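Local structure of bottromycin amidohydrolase (Streptomyces purpureus, 6I5S) at residues V111-Q116 and M389-K394; R115-E120 and P206-V211; P191-L196 and R222-T227. The protein is a zinc-containing, thiazoline-specific amidohydrolase that acts as the gatekeeper enzyme of bottromycin biosynthesis. All coordinates share one frame; numbering follows the deposited sequence.

How the contacts relate
Followed from the N terminus, the chain first lays down strand 111-116, and contacts 1 and 2 both start there, sharing Arg115 and Gln116. Contact 3 begins next, on helix 190-203. Contact 2 then closes when 206-211 comes back to the end of the strand, and contact 3 closes a shorter loop when 222-227 meets that helix, so contacts 2 and 3 cross. Contact 1 closes last, at 389-394, with contact 3 nested inside its long loop. Val207 O to Arg225 N and Arg115 NH2 to Ser226 OG are probable hydrogen bonds between contacts. Together the three contacts tie the mixed sheet, helix 190-203, the zinc-binding loop, the turn into strand 226-228 and the loop after helix 383-388.

Contact 1 (V111-Q116 and M389-K394); sequences VTAYRQ and MGWHDK
Met389 reaches strand 111-116 by crossing the alkyl part of Arg115 at a slant, while Trp391, two residues on, meets Ala113 of the same strand. The Met389 side chain leaves CB just past the end of helix 383-388. CG, anti to the carbonyl carbon (chi1 -69°), lies 3.9 Å from Arg115 CG and touches Arg115 CD as well. SD stays beside Arg115 CG, also at 3.9 Å. The bend at chi3 (-62°) then turns the methyl back over its own segment: CE sits 3.5 Å above the plane of the Trp391 ring, displaced toward its rim, and approaches Ala113 CB at 4.4 Å. The benzo corner of the indole finishes the patch, with Trp391 CZ3 3.7 Å from Ala113 CB and CH2 almost as near. Gly390, between the two, ends the helix in a Schellman motif with positive phi (80°), where a CB would press on the preceding carbonyl O.

The strand is an inner one of the mixed sheet, paired in parallel with strands 84-95 and 139-142. Between the two segments the loop is held by side-chain packing, with no hydrogen bond; Met389 O has a weak hydrogen bond to Trp141 NE1 of strand 139-142. Arg115 lends only its methylenes; its guanidinium goes on to Ala93 O, Ser226 OG and a salt bridge with Glu228. Chemically the arginine is thus divided, with a greasy stem matched to a thioether and a charged tip whose polar demands are met by other parts of the fold.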
ATOM      1  N   VAL A 111      -4.576  -7.894   0.519  1.00 25.35           N
ATOM      2  CA  VAL A 111      -3.937  -6.840   1.313  1.00 26.10           C
ATOM      3  C   VAL A 111      -4.667  -6.762   2.651  1.00 24.83           C
ATOM      4  O   VAL A 111      -5.827  -6.318   2.725  1.00 26.42           O
ATOM      5  CB  VAL A 111      -3.976  -5.501   0.594  1.00 24.63           C
ATOM      6  CG1 VAL A 111      -3.327  -4.431   1.510  1.00 24.86           C
ATOM      7  CG2 VAL A 111      -3.243  -5.530  -0.732  1.00 28.40           C
ATOM      8  N   THR A 112      -3.984  -7.188   3.703  1.00 25.03           N
ATOM      9  CA  THR A 112      -4.546  -7.267   5.026  1.00 25.07           C
ATOM     10  C   THR A 112      -4.055  -6.176   5.969  1.00 24.58           C
ATOM     11  O   THR A 112      -4.462  -6.171   7.134  1.00 25.15           O
ATOM     12  CB  THR A 112      -4.259  -8.654   5.652  1.00 25.59           C
ATOM     13  OG1 THR A 112      -2.867  -8.919   5.678  1.00 30.36           O
ATOM     14  CG2 THR A 112      -4.927  -9.782   4.849  1.00 27.50           C
ATOM     15  N   ALA A 113      -3.164  -5.302   5.501  1.00 23.94           N
ATOM     16  CA  ALA A 113      -2.692  -4.152   6.261  1.00 24.25           C
ATOM     17  C   ALA A 113      -2.249  -3.076   5.257  1.00 26.30           C
ATOM     18  O   ALA A 113      -2.017  -3.350   4.076  1.00 25.44           O
ATOM     19  CB  ALA A 113      -1.532  -4.527   7.179  1.00 28.87           C
ATOM     20  N   TYR A 114      -2.253  -1.833   5.709  1.00 24.60           N
ATOM     21  CA  TYR A 114      -1.792  -0.749   4.850  1.00 22.66           C
ATOM     22  C   TYR A 114      -1.219   0.361   5.741  1.00 22.64           C
ATOM     23  O   TYR A 114      -1.651   0.536   6.893  1.00 23.33           O
ATOM     24  CB  TYR A 114      -2.934  -0.219   3.969  1.00 23.33           C
ATOM     25  CG  TYR A 114      -4.137   0.371   4.738  1.00 26.82           C
ATOM     26  CD1 TYR A 114      -4.275   1.752   4.941  1.00 27.27           C
ATOM     27  CD2 TYR A 114      -5.139  -0.457   5.236  1.00 26.78           C
ATOM     28  CE1 TYR A 114      -5.349   2.277   5.667  1.00 27.58           C
ATOM     29  CE2 TYR A 114      -6.257   0.055   5.953  1.00 28.91           C
ATOM     30  CZ  TYR A 114      -6.368   1.422   6.133  1.00 31.31           C
ATOM     31  OH  TYR A 114      -7.406   1.921   6.804  1.00 29.28           O
ATOM     32  N   ARG A 115      -0.273   1.110   5.170  1.00 23.53           N
ATOM     33  CA  ARG A 115       0.169   2.392   5.733  1.00 22.98           C
ATOM     34  C   ARG A 115      -0.696   3.493   5.134  1.00 28.70           C
ATOM     35  O   ARG A 115      -0.733   3.713   3.912  1.00 27.42           O
ATOM     36  CB  ARG A 115       1.649   2.658   5.483  1.00 25.08           C
ATOM     37  CG  ARG A 115       2.555   1.628   6.099  1.00 24.02           C
ATOM     38  CD  ARG A 115       4.030   2.106   6.153  1.00 26.80           C
ATOM     39  NE  ARG A 115       4.515   2.588   4.835  1.00 26.73           N
ATOM     40  CZ  ARG A 115       5.651   3.244   4.620  1.00 26.91           C
ATOM     41  NH1 ARG A 115       5.991   3.644   3.402  1.00 27.63           N
ATOM     42  NH2 ARG A 115       6.524   3.509   5.608  1.00 25.40           N
ATOM     43  N   GLN A 116      -1.371   4.198   6.010  1.00 21.31           N
ATOM     44  CA  GLN A 116      -2.173   5.372   5.672  1.00 23.57           C
ATOM     45  C   GLN A 116      -1.295   6.588   5.852  1.00 29.84           C
ATOM     46  O   GLN A 116      -1.082   7.046   6.977  1.00 27.46           O
ATOM     47  CB  GLN A 116      -3.401   5.473   6.560  1.00 22.00           C
ATOM     48  CG  GLN A 116      -4.224   6.732   6.317  1.00 31.48           C
ATOM     49  CD  GLN A 116      -4.896   6.733   4.957  1.00 28.78           C
ATOM     50  OE1 GLN A 116      -5.186   5.682   4.390  1.00 29.87           O
ATOM     51  NE2 GLN A 116      -5.138   7.910   4.429  1.00 28.21           N
ATOM     52  N   MET A 389       6.808  -1.015   9.574  1.00 26.89           N
ATOM     53  CA  MET A 389       5.729  -0.611  10.486  1.00 25.64           C
ATOM     54  C   MET A 389       6.015  -0.900  11.940  1.00 32.10           C
ATOM     55  O   MET A 389       5.218  -0.504  12.825  1.00 32.47           O
ATOM     56  CB  MET A 389       4.444  -1.321  10.083  1.00 26.90           C
ATOM     57  CG  MET A 389       3.863  -0.843   8.756  1.00 27.33           C
ATOM     58  SD  MET A 389       2.219  -1.517   8.350  1.00 30.92           S
ATOM     59  CE  MET A 389       2.572  -3.277   8.242  1.00 28.00           C
ATOM     60  N   GLY A 390       7.107  -1.590  12.240  1.00 27.88           N
ATOM     61  CA  GLY A 390       7.424  -1.844  13.620  1.00 34.58           C
ATOM     62  C   GLY A 390       6.629  -2.980  14.203  1.00 35.28           C
ATOM     63  O   GLY A 390       6.553  -3.105  15.434  1.00 35.05           O
ATOM     64  N   TRP A 391       6.014  -3.794  13.357  1.00 34.57           N
ATOM     65  CA  TRP A 391       5.231  -4.957  13.787  1.00 33.37           C
ATOM     66  C   TRP A 391       6.174  -6.146  13.783  1.00 58.04           C
ATOM     67  O   TRP A 391       6.446  -6.727  12.731  1.00 78.95           O
ATOM     68  CB  TRP A 391       4.057  -5.233  12.852  1.00 32.93           C
ATOM     69  CG  TRP A 391       3.044  -4.126  12.760  1.00 31.70           C
ATOM     70  CD1 TRP A 391       3.058  -2.952  13.442  1.00 33.84           C
ATOM     71  CD2 TRP A 391       1.846  -4.120  11.968  1.00 34.67           C
ATOM     72  NE1 TRP A 391       1.937  -2.215  13.115  1.00 34.34           N
ATOM     73  CE2 TRP A 391       1.187  -2.902  12.215  1.00 35.95           C
ATOM     74  CE3 TRP A 391       1.269  -5.024  11.109  1.00 35.03           C
ATOM     75  CZ2 TRP A 391      -0.027  -2.568  11.609  1.00 34.92           C
ATOM     76  CZ3 TRP A 391       0.057  -4.697  10.475  1.00 39.54           C
ATOM     77  CH2 TRP A 391      -0.548  -3.478  10.698  1.00 38.08           C
ATOM     78  N   HIS A 392       6.655  -6.537  14.956  1.00 48.57           N
ATOM     79  CA  HIS A 392       7.753  -7.493  15.034  1.00 84.30           C
ATOM     80  C   HIS A 392       7.306  -8.888  15.476  1.00 91.20           C
ATOM     81  O   HIS A 392       8.091  -9.639  16.057  1.00105.53           O
ATOM     82  CB  HIS A 392       8.853  -6.929  15.929  1.00 97.25           C
ATOM     83  CG  HIS A 392       9.583  -5.773  15.303  1.00 84.94           C
ATOM     84  ND1 HIS A 392      10.037  -4.691  16.030  1.00 73.70           N
ATOM     85  CD2 HIS A 392       9.920  -5.527  14.010  1.00 77.30           C
ATOM     86  CE1 HIS A 392      10.628  -3.835  15.214  1.00 76.22           C
ATOM     87  NE2 HIS A 392      10.565  -4.314  13.981  1.00 73.88           N
ATOM     88  N   ASP A 393       6.057  -9.255  15.186  1.00 79.52           N
ATOM     89  CA  ASP A 393       5.706 -10.661  15.023  1.00 86.72           C
ATOM     90  C   ASP A 393       6.241 -11.175  13.687  1.00 88.10           C
ATOM     91  O   ASP A 393       6.310 -10.439  12.697  1.00 78.28           O
ATOM     92  CB  ASP A 393       4.187 -10.862  15.078  1.00 78.10           C
ATOM     93  CG  ASP A 393       3.631 -10.721  16.480  1.00 66.59           C
ATOM     94  OD1 ASP A 393       4.408 -10.888  17.445  1.00 68.41           O
ATOM     95  OD2 ASP A 393       2.418 -10.462  16.617  1.00 53.14           O
ATOM     96  N   LYS A 394       6.633 -12.449  13.659  1.00 85.19           N
ATOM     97  CA  LYS A 394       7.098 -13.034  12.410  1.00 69.42           C
ATOM     98  C   LYS A 394       5.975 -12.967  11.366  1.00 68.93           C
ATOM     99  O   LYS A 394       4.784 -12.991  11.722  1.00 52.86           O
ATOM    100  CB  LYS A 394       7.567 -14.479  12.620  1.00 54.70           C
ATOM    101  CG  LYS A 394       9.088 -14.596  12.842  1.00 54.34           C
ATOM    102  CD  LYS A 394       9.426 -15.347  14.123  1.00 71.60           C
ATOM    103  CE  LYS A 394      10.639 -14.748  14.846  1.00 80.54           C
ATOM    104  NZ  LYS A 394      10.406 -14.655  16.323  1.00 78.02           N
TER

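Contact 2 (R115-E120 and P206-V211); sequences RQLWGE and PVVGHV. With ZN (zinc ion), chain B.
Leu117 and Val208 meet beside the binuclear zinc site of this amidohydrolase, where strand 111-116 gives way to a loop and the 206-211 loop carries a metal ligand. Leu117 CD1 faces Val208 CG2 at 4.3 Å. Leu117 holds a chi1 of -111°, away from the usual staggered positions, and its CD1 also lies 4.2 Å above the plane of the Arg115 guanidinium, toward the rim. Val208 has chi1 near -62°, which sets CG1 anti to the carbonyl carbon and 3.7 Å from Arg115 NH2, leaving CG2 for the leucine. The guanidinium, bound to Ala93 O, Ser226 OG and Glu228, only packs against Val208. One branched residue therefore serves both neighbours with separate methyls.

Next along, Gly209 takes backbone angles at which a CB would collide with the carbonyl O of Val208, and the chain passes into His210. There NE2 binds zinc at 2.1 Å; two waters share this metal, together with His229 and the carboxylated lysine at position 183. His210 ND1 is hydrogen-bonded to Asp186 OD2 and the ring stacks with Tyr185, so metal, carboxylate and stacked ring together fix the rotation of the imidazole. Leu117 O touches the site too, through a hydrogen bond to NZ of the modified lysine.

Across the bend after the strand, Gln116 NE2 gives a nearly straight hydrogen bond (174°) to Trp118 O at 3.1 Å, meeting that oxygen from well above its carbonyl plane.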
ATOM      1  N   ARG A 115      -0.273   1.110   5.170  1.00 23.53           N
ATOM      2  CA  ARG A 115       0.169   2.392   5.733  1.00 22.98           C
ATOM      3  C   ARG A 115      -0.696   3.493   5.134  1.00 28.70           C
ATOM      4  O   ARG A 115      -0.733   3.713   3.912  1.00 27.42           O
ATOM      5  CB  ARG A 115       1.649   2.658   5.483  1.00 25.08           C
ATOM      6  CG  ARG A 115       2.555   1.628   6.099  1.00 24.02           C
ATOM      7  CD  ARG A 115       4.030   2.106   6.153  1.00 26.80           C
ATOM      8  NE  ARG A 115       4.515   2.588   4.835  1.00 26.73           N
ATOM      9  CZ  ARG A 115       5.651   3.244   4.620  1.00 26.91           C
ATOM     10  NH1 ARG A 115       5.991   3.644   3.402  1.00 27.63           N
ATOM     11  NH2 ARG A 115       6.524   3.509   5.608  1.00 25.40           N
ATOM     12  N   GLN A 116      -1.371   4.198   6.010  1.00 21.31           N
ATOM     13  CA  GLN A 116      -2.173   5.372   5.672  1.00 23.57           C
ATOM     14  C   GLN A 116      -1.295   6.588   5.852  1.00 29.84           C
ATOM     15  O   GLN A 116      -1.082   7.046   6.977  1.00 27.46           O
ATOM     16  CB  GLN A 116      -3.401   5.473   6.560  1.00 22.00           C
ATOM     17  CG  GLN A 116      -4.224   6.732   6.317  1.00 31.48           C
ATOM     18  CD  GLN A 116      -4.896   6.733   4.957  1.00 28.78           C
ATOM     19  OE1 GLN A 116      -5.186   5.682   4.390  1.00 29.87           O
ATOM     20  NE2 GLN A 116      -5.138   7.910   4.429  1.00 28.21           N
ATOM     21  N   LEU A 117      -0.790   7.110   4.744  1.00 29.49           N
ATOM     22  CA  LEU A 117       0.223   8.159   4.803  1.00 34.17           C
ATOM     23  C   LEU A 117      -0.374   9.560   4.803  1.00 45.23           C
ATOM     24  O   LEU A 117       0.354  10.545   4.624  1.00 51.92           O
ATOM     25  CB  LEU A 117       1.235   7.949   3.654  1.00 38.03           C
ATOM     26  CG  LEU A 117       2.575   7.525   4.259  1.00 50.27           C
ATOM     27  CD1 LEU A 117       2.497   6.298   5.111  1.00 32.61           C
ATOM     28  CD2 LEU A 117       3.582   7.319   3.161  1.00 55.34           C
ATOM     29  N   TRP A 118      -1.666   9.679   5.054  1.00 34.00           N
ATOM     30  CA  TRP A 118      -2.307  10.924   5.407  1.00 34.93           C
ATOM     31  C   TRP A 118      -3.365  10.539   6.432  1.00 32.09           C
ATOM     32  O   TRP A 118      -4.533  10.491   6.128  1.00 34.43           O
ATOM     33  CB  TRP A 118      -2.930  11.618   4.194  1.00 42.31           C
ATOM     34  CG  TRP A 118      -3.006  13.057   4.339  1.00 59.54           C
ATOM     35  CD1 TRP A 118      -3.680  13.756   5.295  1.00 55.97           C
ATOM     36  CD2 TRP A 118      -2.383  14.018   3.487  1.00 73.21           C
ATOM     37  NE1 TRP A 118      -3.509  15.110   5.094  1.00 66.04           N
ATOM     38  CE2 TRP A 118      -2.721  15.294   3.984  1.00 83.26           C
ATOM     39  CE3 TRP A 118      -1.568  13.924   2.346  1.00 79.58           C
ATOM     40  CZ2 TRP A 118      -2.275  16.470   3.379  1.00 93.35           C
ATOM     41  CZ3 TRP A 118      -1.120  15.094   1.750  1.00 84.05           C
ATOM     42  CH2 TRP A 118      -1.477  16.351   2.268  1.00 94.63           C
ATOM     43  N   GLY A 119      -2.919  10.213   7.640  1.00 29.64           N
ATOM     44  CA  GLY A 119      -3.824   9.658   8.636  1.00 26.97           C
ATOM     45  C   GLY A 119      -4.696  10.702   9.306  1.00 28.02           C
ATOM     46  O   GLY A 119      -4.327  11.858   9.515  1.00 26.86           O
ATOM     47  N   GLU A 120      -5.858  10.233   9.727  1.00 26.16           N
ATOM     48  CA  GLU A 120      -6.884  11.029  10.411  1.00 31.53           C
ATOM     49  C   GLU A 120      -7.453  10.230  11.582  1.00 27.62           C
ATOM     50  O   GLU A 120      -7.244   9.015  11.669  1.00 26.93           O
ATOM     51  CB  GLU A 120      -8.050  11.368   9.472  1.00 39.52           C
ATOM     52  CG  GLU A 120      -7.663  12.283   8.334  1.00 71.52           C
ATOM     53  CD  GLU A 120      -8.864  12.788   7.543  1.00100.37           C
ATOM     54  OE1 GLU A 120      -9.976  12.851   8.103  1.00 99.03           O
ATOM     55  OE2 GLU A 120      -8.690  13.121   6.353  1.00121.62           O
ATOM     56  N   PRO A 206       8.565   6.876  14.418  1.00 26.73           N
ATOM     57  CA  PRO A 206       9.169   6.916  13.070  1.00 27.45           C
ATOM     58  C   PRO A 206       8.679   8.077  12.244  1.00 27.15           C
ATOM     59  O   PRO A 206       7.521   8.488  12.351  1.00 26.10           O
ATOM     60  CB  PRO A 206       8.721   5.591  12.434  1.00 30.11           C
ATOM     61  CG  PRO A 206       7.556   5.190  13.142  1.00 31.26           C
ATOM     62  CD  PRO A 206       7.663   5.731  14.569  1.00 27.59           C
ATOM     63  N   VAL A 207       9.600   8.607  11.421  1.00 23.88           N
ATOM     64  CA  VAL A 207       9.296   9.667  10.472  1.00 23.24           C
ATOM     65  C   VAL A 207       9.425   9.115   9.053  1.00 24.25           C
ATOM     66  O   VAL A 207      10.464   8.540   8.680  1.00 28.14           O
ATOM     67  CB  VAL A 207      10.225  10.888  10.666  1.00 28.06           C
ATOM     68  CG1 VAL A 207       9.891  11.957   9.632  1.00 34.34           C
ATOM     69  CG2 VAL A 207      10.118  11.422  12.121  1.00 27.48           C
ATOM     70  N   VAL A 208       8.374   9.303   8.255  1.00 24.89           N
ATOM     71  CA  VAL A 208       8.323   8.805   6.899  1.00 23.69           C
ATOM     72  C   VAL A 208       7.965   9.977   5.992  1.00 27.32           C
ATOM     73  O   VAL A 208       7.672  11.069   6.450  1.00 26.75           O
ATOM     74  CB  VAL A 208       7.312   7.649   6.720  1.00 26.28           C
ATOM     75  CG1 VAL A 208       7.705   6.470   7.557  1.00 28.79           C
ATOM     76  CG2 VAL A 208       5.884   8.095   7.060  1.00 24.60           C
ATOM     77  N   GLY A 209       7.946   9.730   4.682  1.00 27.90           N
ATOM     78  CA  GLY A 209       7.391  10.687   3.749  1.00 28.49           C
ATOM     79  C   GLY A 209       8.381  11.147   2.687  1.00 25.76           C
ATOM     80  O   GLY A 209       9.200  10.353   2.173  1.00 28.04           O
ATOM     81  N   HIS A 210       8.234  12.399   2.271  1.00 27.59           N
ATOM     82  CA  HIS A 210       9.019  12.974   1.199  1.00 28.27           C
ATOM     83  C   HIS A 210      10.320  13.523   1.733  1.00 30.41           C
ATOM     84  O   HIS A 210      10.303  14.263   2.703  1.00 28.75           O
ATOM     85  CB  HIS A 210       8.273  14.134   0.525  1.00 30.12           C
ATOM     86  CG  HIS A 210       6.985  13.736  -0.141  1.00 29.74           C
ATOM     87  ND1 HIS A 210       6.300  14.599  -0.974  1.00 34.31           N
ATOM     88  CD2 HIS A 210       6.260  12.590  -0.095  1.00 30.28           C
ATOM     89  CE1 HIS A 210       5.204  13.985  -1.419  1.00 39.63           C
ATOM     90  NE2 HIS A 210       5.162  12.774  -0.899  1.00 32.51           N
ATOM     91  N   VAL A 211      11.439  13.249   1.051  1.00 29.87           N
ATOM     92  CA  VAL A 211      12.689  13.905   1.445  1.00 29.46           C
ATOM     93  C   VAL A 211      12.484  15.396   1.243  1.00 27.34           C
ATOM     94  O   VAL A 211      12.225  15.822   0.117  1.00 30.11           O
ATOM     95  CB  VAL A 211      13.908  13.423   0.629  1.00 30.98           C
ATOM     96  CG1 VAL A 211      15.177  14.243   0.938  1.00 30.39           C
ATOM     97  CG2 VAL A 211      14.140  11.909   0.861  1.00 33.98           C
TER
HETATM   98 ZN    ZN B 501       3.472  11.644  -1.609  0.61 35.03          ZN
HETATM   99  O   HOH W   1       2.095  13.249  -1.953  1.00 60.36           O
HETATM  100  O   HOH W   2       1.584  10.800  -2.459  1.00 39.82           O

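Contact 3 (P191-L196 and R222-T227); sequences PVFEAL and RTMRST
The Phe193 ring meets residues 222-227 with its edge: Met224 CG lies in the ring plane and Thr223 OG1 close to it, and this segment does not pack over a ring face. The far end of the phenyl does the touching. CZ is 3.5 Å from Thr223 OG1 and 3.9 Å from Met224 CG, while CE1 sits 3.9 Å from Met224 SD. That sulfur is 5.1 Å from the ring centroid and 77° off the normal, an edge-on Met-aromatic contact, with the two side chains crossing at about a right angle. With CG trans to its amide nitrogen (chi1 178°), Phe193 sends the ring out from helix 190-203 into the corner where helix 217-223 ends and the chain turns toward strand 226-228.

Thr223 OG1 makes its hydrogen bond elsewhere, to Val219 O one turn back in its own helix, so toward Phe193 it is a packing neighbour. Met224 also touches Val184, the residue after the modified lysine. Swapping Phe193 for an alanine would probably open a gap at the helix end and leave the thioether of Met224 without its aromatic partner.

Sulfur and hydroxyl oxygen both face the C-H rim, whose slight positive character would suit such electron-rich atoms; with no hydrogen bond between helix and turn, the joint probably rests on dispersion with a weak electrostatic share.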
ATOM      1  N   PRO A 191      16.136  23.289   9.617  1.00 29.95           N
ATOM      2  CA  PRO A 191      16.255  23.264  11.096  1.00 32.12           C
ATOM      3  C   PRO A 191      15.057  22.599  11.780  1.00 35.91           C
ATOM      4  O   PRO A 191      15.177  21.966  12.853  1.00 33.97           O
ATOM      5  CB  PRO A 191      16.367  24.753  11.457  1.00 32.18           C
ATOM      6  CG  PRO A 191      16.463  25.497  10.267  1.00 39.59           C
ATOM      7  CD  PRO A 191      16.128  24.665   9.075  1.00 36.31           C
ATOM      8  N   VAL A 192      13.876  22.778  11.200  1.00 29.42           N
ATOM      9  CA  VAL A 192      12.679  22.150  11.720  1.00 27.55           C
ATOM     10  C   VAL A 192      12.728  20.639  11.524  1.00 28.79           C
ATOM     11  O   VAL A 192      12.401  19.885  12.453  1.00 30.87           O
ATOM     12  CB  VAL A 192      11.437  22.805  11.095  1.00 31.91           C
ATOM     13  CG1 VAL A 192      10.173  22.123  11.590  1.00 30.12           C
ATOM     14  CG2 VAL A 192      11.377  24.314  11.433  1.00 36.53           C
ATOM     15  N   PHE A 193      13.143  20.169  10.336  1.00 28.67           N
ATOM     16  CA  PHE A 193      13.328  18.744  10.112  1.00 30.01           C
ATOM     17  C   PHE A 193      14.295  18.155  11.141  1.00 27.41           C
ATOM     18  O   PHE A 193      14.049  17.083  11.708  1.00 30.48           O
ATOM     19  CB  PHE A 193      13.802  18.496   8.684  1.00 28.67           C
ATOM     20  CG  PHE A 193      14.065  17.058   8.379  1.00 26.00           C
ATOM     21  CD1 PHE A 193      13.043  16.247   7.928  1.00 28.81           C
ATOM     22  CD2 PHE A 193      15.316  16.530   8.571  1.00 32.84           C
ATOM     23  CE1 PHE A 193      13.312  14.908   7.623  1.00 29.63           C
ATOM     24  CE2 PHE A 193      15.601  15.219   8.267  1.00 32.70           C
ATOM     25  CZ  PHE A 193      14.606  14.400   7.818  1.00 27.80           C
ATOM     26  N   GLU A 194      15.423  18.828  11.371  1.00 31.85           N
ATOM     27  CA  GLU A 194      16.432  18.266  12.272  1.00 35.09           C
ATOM     28  C   GLU A 194      15.890  18.122  13.669  1.00 35.42           C
ATOM     29  O   GLU A 194      16.163  17.117  14.356  1.00 35.15           O
ATOM     30  CB  GLU A 194      17.696  19.149  12.306  1.00 34.55           C
ATOM     31  CG  GLU A 194      18.485  19.118  11.030  1.00 40.55           C
ATOM     32  CD  GLU A 194      19.643  20.112  10.972  1.00 39.94           C
ATOM     33  OE1 GLU A 194      19.916  20.893  11.926  1.00 38.47           O
ATOM     34  OE2 GLU A 194      20.311  20.109   9.909  1.00 38.65           O
ATOM     35  N   ALA A 195      15.162  19.143  14.132  1.00 33.30           N
ATOM     36  CA  ALA A 195      14.535  19.071  15.446  1.00 39.48           C
ATOM     37  C   ALA A 195      13.473  17.975  15.500  1.00 28.51           C
ATOM     38  O   ALA A 195      13.373  17.270  16.515  1.00 33.67           O
ATOM     39  CB  ALA A 195      13.922  20.410  15.819  1.00 32.86           C
ATOM     40  N   LEU A 196      12.682  17.834  14.426  1.00 29.41           N
ATOM     41  CA  LEU A 196      11.611  16.836  14.371  1.00 36.31           C
ATOM     42  C   LEU A 196      12.175  15.432  14.434  1.00 32.73           C
ATOM     43  O   LEU A 196      11.713  14.607  15.228  1.00 30.43           O
ATOM     44  CB  LEU A 196      10.812  17.009  13.083  1.00 30.69           C
ATOM     45  CG  LEU A 196       9.780  15.939  12.736  1.00 34.83           C
ATOM     46  CD1 LEU A 196       8.720  15.939  13.789  1.00 38.34           C
ATOM     47  CD2 LEU A 196       9.192  16.282  11.411  1.00 42.19           C
ATOM     48  N   ARG A 222      19.400   8.486   6.566  1.00 32.39           N
ATOM     49  CA  ARG A 222      19.787   7.926   7.846  1.00 36.07           C
ATOM     50  C   ARG A 222      18.861   8.308   8.993  1.00 37.98           C
ATOM     51  O   ARG A 222      19.001   7.735  10.071  1.00 39.30           O
ATOM     52  CB  ARG A 222      21.245   8.302   8.198  1.00 45.18           C
ATOM     53  CG  ARG A 222      21.533   9.735   8.355  1.00 45.93           C
ATOM     54  CD  ARG A 222      23.038   9.916   8.867  1.00 49.01           C
ATOM     55  NE  ARG A 222      23.602  11.207   8.569  1.00 56.47           N
ATOM     56  CZ  ARG A 222      23.430  12.302   9.298  1.00 73.49           C
ATOM     57  NH1 ARG A 222      22.651  12.266  10.380  1.00 83.83           N
ATOM     58  NH2 ARG A 222      24.038  13.438   8.935  1.00 64.01           N
ATOM     59  N   THR A 223      17.930   9.238   8.806  1.00 33.55           N
ATOM     60  CA  THR A 223      17.038   9.652   9.891  1.00 27.98           C
ATOM     61  C   THR A 223      15.592   9.232   9.674  1.00 32.13           C
ATOM     62  O   THR A 223      14.853   9.087  10.647  1.00 36.65           O
ATOM     63  CB  THR A 223      17.068  11.177  10.109  1.00 35.26           C
ATOM     64  OG1 THR A 223      16.700  11.862   8.908  1.00 38.81           O
ATOM     65  CG2 THR A 223      18.432  11.663  10.568  1.00 35.17           C
ATOM     66  N   MET A 224      15.164   9.008   8.441  1.00 29.46           N
ATOM     67  CA  MET A 224      13.776   8.659   8.172  1.00 26.29           C
ATOM     68  C   MET A 224      13.576   7.145   8.109  1.00 25.95           C
ATOM     69  O   MET A 224      14.392   6.412   7.547  1.00 26.22           O
ATOM     70  CB  MET A 224      13.306   9.302   6.853  1.00 30.79           C
ATOM     71  CG  MET A 224      13.275  10.862   6.955  1.00 30.15           C
ATOM     72  SD  MET A 224      12.815  11.682   5.410  1.00 28.32           S
ATOM     73  CE  MET A 224      11.118  11.139   5.119  1.00 29.21           C
ATOM     74  N   ARG A 225      12.471   6.687   8.677  1.00 27.25           N
ATOM     75  CA  ARG A 225      12.195   5.258   8.677  1.00 26.45           C
ATOM     76  C   ARG A 225      11.957   4.754   7.257  1.00 24.82           C
ATOM     77  O   ARG A 225      12.394   3.652   6.905  1.00 28.53           O
ATOM     78  CB  ARG A 225      10.989   4.948   9.558  1.00 25.36           C
ATOM     79  CG  ARG A 225      10.303   3.528   9.399  1.00 29.69           C
ATOM     80  CD  ARG A 225      11.161   2.457   9.980  1.00 31.24           C
ATOM     81  NE  ARG A 225      11.386   2.677  11.389  1.00 34.77           N
ATOM     82  CZ  ARG A 225      10.564   2.364  12.364  1.00 37.02           C
ATOM     83  NH1 ARG A 225       9.372   1.824  12.131  1.00 31.67           N
ATOM     84  NH2 ARG A 225      10.954   2.631  13.600  1.00 39.39           N
ATOM     85  N   SER A 226      11.306   5.565   6.429  1.00 28.13           N
ATOM     86  CA  SER A 226      11.184   5.256   5.019  1.00 26.55           C
ATOM     87  C   SER A 226      11.072   6.568   4.245  1.00 27.78           C
ATOM     88  O   SER A 226      10.675   7.601   4.784  1.00 27.07           O
ATOM     89  CB  SER A 226       9.960   4.371   4.696  1.00 24.47           C
ATOM     90  OG  SER A 226       8.734   5.127   4.838  1.00 27.39           O
ATOM     91  N   THR A 227      11.408   6.498   2.965  1.00 27.76           N
ATOM     92  CA  THR A 227      11.229   7.608   2.019  1.00 26.99           C
ATOM     93  C   THR A 227      10.409   7.107   0.835  1.00 30.12           C
ATOM     94  O   THR A 227      10.489   5.923   0.442  1.00 27.96           O
ATOM     95  CB  THR A 227      12.541   8.206   1.513  1.00 27.12           C
ATOM     96  OG1 THR A 227      13.359   7.206   0.878  1.00 28.92           O
ATOM     97  CG2 THR A 227      13.363   8.813   2.719  1.00 29.03           C
TER